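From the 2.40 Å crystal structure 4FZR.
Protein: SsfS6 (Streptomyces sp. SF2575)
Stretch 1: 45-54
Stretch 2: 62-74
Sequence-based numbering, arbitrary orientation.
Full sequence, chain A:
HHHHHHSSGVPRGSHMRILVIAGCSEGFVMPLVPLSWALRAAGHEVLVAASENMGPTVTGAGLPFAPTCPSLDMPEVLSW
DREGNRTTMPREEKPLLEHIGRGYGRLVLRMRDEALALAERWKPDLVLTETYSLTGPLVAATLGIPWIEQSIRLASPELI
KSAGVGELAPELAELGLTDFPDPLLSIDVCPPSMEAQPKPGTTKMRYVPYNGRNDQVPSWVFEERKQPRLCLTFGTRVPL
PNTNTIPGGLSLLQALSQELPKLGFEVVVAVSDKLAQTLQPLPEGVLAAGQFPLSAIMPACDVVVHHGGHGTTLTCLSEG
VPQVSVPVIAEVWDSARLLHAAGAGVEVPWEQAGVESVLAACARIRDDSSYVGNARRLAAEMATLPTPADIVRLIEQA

Stretch 1 45-54: EVLVAASENM
Stretch 2, residues 62-74: GLPFAPTCPSLDM

Parallel strands bond in a staggered way, alternate residues of one strand each bonding to two residues that flank their partner on the other, and SsfS6 offers a compact example. The strands through Val 48 and Phe 65 run parallel, their axes 33° apart and 4.9 Å at closest approach, with Val 48 beside Phe 65, Ala 49 beside Ala 66 and Ala 50 beside Pro 67. Extended backbones bring Val 48 N to Pro 64 O (3.0 Å), Ala 66 N to Val 48 O (3.1 Å), Ala 50 N to Ala 66 O (3.2 Å) and Thr 68 N to Ala 50 O (2.8 Å), all hydrogen bonds.

Phe 65, Glu 52 and Asn 53 have the largest areas covered. Phe 65 (chi1 t, chi2 77°) shares a face with Val 48 and Ala 50; its CE1 packs 4.2 Å from Ala 50 CB, and Ser 51 O meets the ring edge 3.5 Å from CZ. Stretch 2 turns a corner at Thr 68, while stretch 1 passes into a 3-10 segment, 52-54, whose contacts with stretch 2 include two side chains as well as a backbone bond. Glu 52 (t, p) donates from N to Cys 69 O at 2.8 Å, while its OE1 lies 3.5 Å from Pro 67 CB. Asn 53 (chi1 p) points toward stretch 2, and its OD1 accepts from both Leu 72 N (2.9 Å) and Ser 51 OG (2.7 Å), so one side-chain oxygen holds Leu 72 N and Ser 51 OG together.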

# COMPACT_ATOMS: atom_id res chain seq x y z
N GLU A 45 6.61 -10.22 -6.84
CA GLU A 45 7.51 -9.64 -5.86
C GLU A 45 7.98 -8.27 -6.34
O GLU A 45 8.41 -8.12 -7.48
CB GLU A 45 8.71 -10.56 -5.64
CG GLU A 45 9.52 -10.21 -4.41
CD GLU A 45 10.47 -11.32 -4.01
OE1 GLU A 45 10.24 -12.48 -4.42
OE2 GLU A 45 11.45 -11.03 -3.29
N VAL A 46 7.90 -7.27 -5.46
CA VAL A 46 8.19 -5.89 -5.85
C VAL A 46 9.21 -5.23 -4.94
O VAL A 46 9.18 -5.40 -3.72
CB VAL A 46 6.90 -5.03 -5.88
CG1 VAL A 46 7.24 -3.54 -5.98
CG2 VAL A 46 5.99 -5.46 -7.02
N LEU A 47 10.13 -4.48 -5.54
CA LEU A 47 11.08 -3.68 -4.79
C LEU A 47 11.19 -2.31 -5.46
O LEU A 47 11.56 -2.21 -6.63
CB LEU A 47 12.45 -4.36 -4.75
CG LEU A 47 13.55 -3.65 -3.96
CD1 LEU A 47 13.14 -3.42 -2.51
CD2 LEU A 47 14.85 -4.44 -4.02
N VAL A 48 10.86 -1.26 -4.72
CA VAL A 48 10.93 0.10 -5.25
C VAL A 48 12.29 0.71 -4.93
O VAL A 48 12.66 0.85 -3.77
CB VAL A 48 9.82 0.99 -4.70
CG1 VAL A 48 9.92 2.40 -5.29
CG2 VAL A 48 8.46 0.38 -4.99
N ALA A 49 13.03 1.07 -5.98
CA ALA A 49 14.36 1.64 -5.82
C ALA A 49 14.35 3.12 -6.18
O ALA A 49 13.89 3.50 -7.26
CB ALA A 49 15.36 0.88 -6.67
N ALA A 50 14.84 3.95 -5.27
CA ALA A 50 14.85 5.40 -5.48
C ALA A 50 15.88 6.07 -4.58
O ALA A 50 16.58 5.39 -3.83
CB ALA A 50 13.46 5.97 -5.21
N SER A 51 15.98 7.39 -4.66
CA SER A 51 16.92 8.14 -3.83
C SER A 51 16.60 7.97 -2.35
O SER A 51 15.44 7.79 -1.97
CB SER A 51 16.92 9.62 -4.22
OG SER A 51 15.67 10.23 -3.93
N GLU A 52 17.63 8.05 -1.51
CA GLU A 52 17.49 7.82 -0.07
C GLU A 52 16.34 8.61 0.53
O GLU A 52 15.64 8.12 1.43
CB GLU A 52 18.79 8.21 0.64
CG GLU A 52 18.75 8.01 2.14
CD GLU A 52 18.91 6.55 2.53
OE1 GLU A 52 19.86 5.91 2.03
OE2 GLU A 52 18.09 6.05 3.33
N ASN A 53 16.14 9.84 0.06
CA ASN A 53 15.13 10.72 0.63
C ASN A 53 13.69 10.35 0.27
O ASN A 53 12.74 10.90 0.82
CB ASN A 53 15.41 12.18 0.26
CG ASN A 53 15.40 12.42 -1.24
OD1 ASN A 53 16.26 11.93 -1.96
ND2 ASN A 53 14.44 13.21 -1.70
N MSE A 54 13.53 9.41 -0.65
CA MSE A 54 12.21 8.91 -1.00
C MSE A 54 11.81 7.70 -0.15
O MSE A 54 10.68 7.22 -0.22
CB MSE A 54 12.16 8.55 -2.49
CG MSE A 54 12.14 9.77 -3.42
SE MSE A 54 10.53 10.86 -3.19
CE MSE A 54 11.18 12.17 -1.90
N GLY A 62 3.46 1.44 1.96
CA GLY A 62 3.38 0.03 2.29
C GLY A 62 4.23 -0.83 1.38
O GLY A 62 3.99 -2.03 1.27
N LEU A 63 5.23 -0.23 0.74
CA LEU A 63 6.05 -0.95 -0.23
C LEU A 63 7.51 -1.10 0.22
O LEU A 63 8.03 -0.27 0.97
CB LEU A 63 5.99 -0.25 -1.60
CG LEU A 63 4.62 -0.25 -2.29
CD1 LEU A 63 4.62 0.69 -3.49
CD2 LEU A 63 4.23 -1.66 -2.73
N PRO A 64 8.18 -2.18 -0.23
CA PRO A 64 9.60 -2.39 0.06
C PRO A 64 10.49 -1.36 -0.62
O PRO A 64 10.23 -1.01 -1.77
CB PRO A 64 9.87 -3.79 -0.52
CG PRO A 64 8.54 -4.43 -0.65
CD PRO A 64 7.59 -3.31 -0.97
N PHE A 65 11.53 -0.89 0.07
CA PHE A 65 12.38 0.18 -0.43
C PHE A 65 13.87 -0.15 -0.41
O PHE A 65 14.35 -0.84 0.49
CB PHE A 65 12.16 1.45 0.40
CG PHE A 65 13.13 2.56 0.07
CD1 PHE A 65 12.95 3.32 -1.08
CD2 PHE A 65 14.21 2.83 0.89
CE1 PHE A 65 13.83 4.34 -1.39
CE2 PHE A 65 15.09 3.85 0.58
CZ PHE A 65 14.91 4.61 -0.56
N ALA A 66 14.60 0.36 -1.40
CA ALA A 66 16.05 0.25 -1.45
C ALA A 66 16.63 1.51 -2.10
O ALA A 66 16.14 1.94 -3.15
CB ALA A 66 16.47 -0.98 -2.24
N PRO A 67 17.66 2.11 -1.48
CA PRO A 67 18.19 3.39 -1.97
C PRO A 67 19.18 3.22 -3.12
O PRO A 67 20.00 2.31 -3.09
CB PRO A 67 18.90 3.95 -0.74
CG PRO A 67 19.38 2.72 -0.01
CD PRO A 67 18.37 1.63 -0.28
N THR A 68 19.10 4.10 -4.12
CA THR A 68 20.00 4.02 -5.28
C THR A 68 21.00 5.18 -5.31
O THR A 68 21.90 5.20 -6.14
CB THR A 68 19.21 3.99 -6.60
OG1 THR A 68 18.36 5.15 -6.68
CG2 THR A 68 18.36 2.73 -6.67
N CYS A 69 20.83 6.13 -4.40
CA CYS A 69 21.76 7.24 -4.27
C CYS A 69 21.39 8.04 -3.02
O CYS A 69 20.28 7.91 -2.51
CB CYS A 69 21.74 8.14 -5.51
SG CYS A 69 20.23 9.12 -5.73
N PRO A 70 22.34 8.84 -2.51
CA PRO A 70 22.03 9.67 -1.34
C PRO A 70 20.90 10.66 -1.61
O PRO A 70 20.48 10.80 -2.76
CB PRO A 70 23.35 10.42 -1.09
CG PRO A 70 24.40 9.56 -1.70
CD PRO A 70 23.75 8.95 -2.91
N SER A 71 20.41 11.33 -0.57
CA SER A 71 19.33 12.29 -0.72
C SER A 71 19.61 13.29 -1.86
O SER A 71 20.74 13.71 -2.06
CB SER A 71 19.11 13.04 0.60
OG SER A 71 18.11 14.03 0.46
N LEU A 72 18.56 13.65 -2.60
CA LEU A 72 18.71 14.44 -3.82
C LEU A 72 17.44 15.21 -4.14
O LEU A 72 16.34 14.75 -3.86
CB LEU A 72 18.98 13.52 -5.00
CG LEU A 72 20.36 13.49 -5.66
CD1 LEU A 72 20.26 12.79 -7.01
CD2 LEU A 72 20.94 14.88 -5.82
N ASP A 73 17.60 16.37 -4.77
CA ASP A 73 16.47 17.08 -5.35
C ASP A 73 16.85 17.44 -6.77
O ASP A 73 18.03 17.45 -7.13
CB ASP A 73 16.10 18.30 -4.51
CG ASP A 73 15.61 17.92 -3.13
OD1 ASP A 73 15.00 16.85 -3.00
OD2 ASP A 73 15.86 18.68 -2.17
N MSE A 74 15.86 17.69 -7.61
CA MSE A 74 16.10 17.88 -9.03
C MSE A 74 16.98 19.10 -9.37
O MSE A 74 17.88 18.99 -10.19
CB MSE A 74 14.78 17.94 -9.79
CG MSE A 74 14.25 16.58 -10.21
SE MSE A 74 15.52 15.57 -11.30
CE MSE A 74 16.06 16.99 -12.55
O HOH W 1 16.43 4.68 -8.66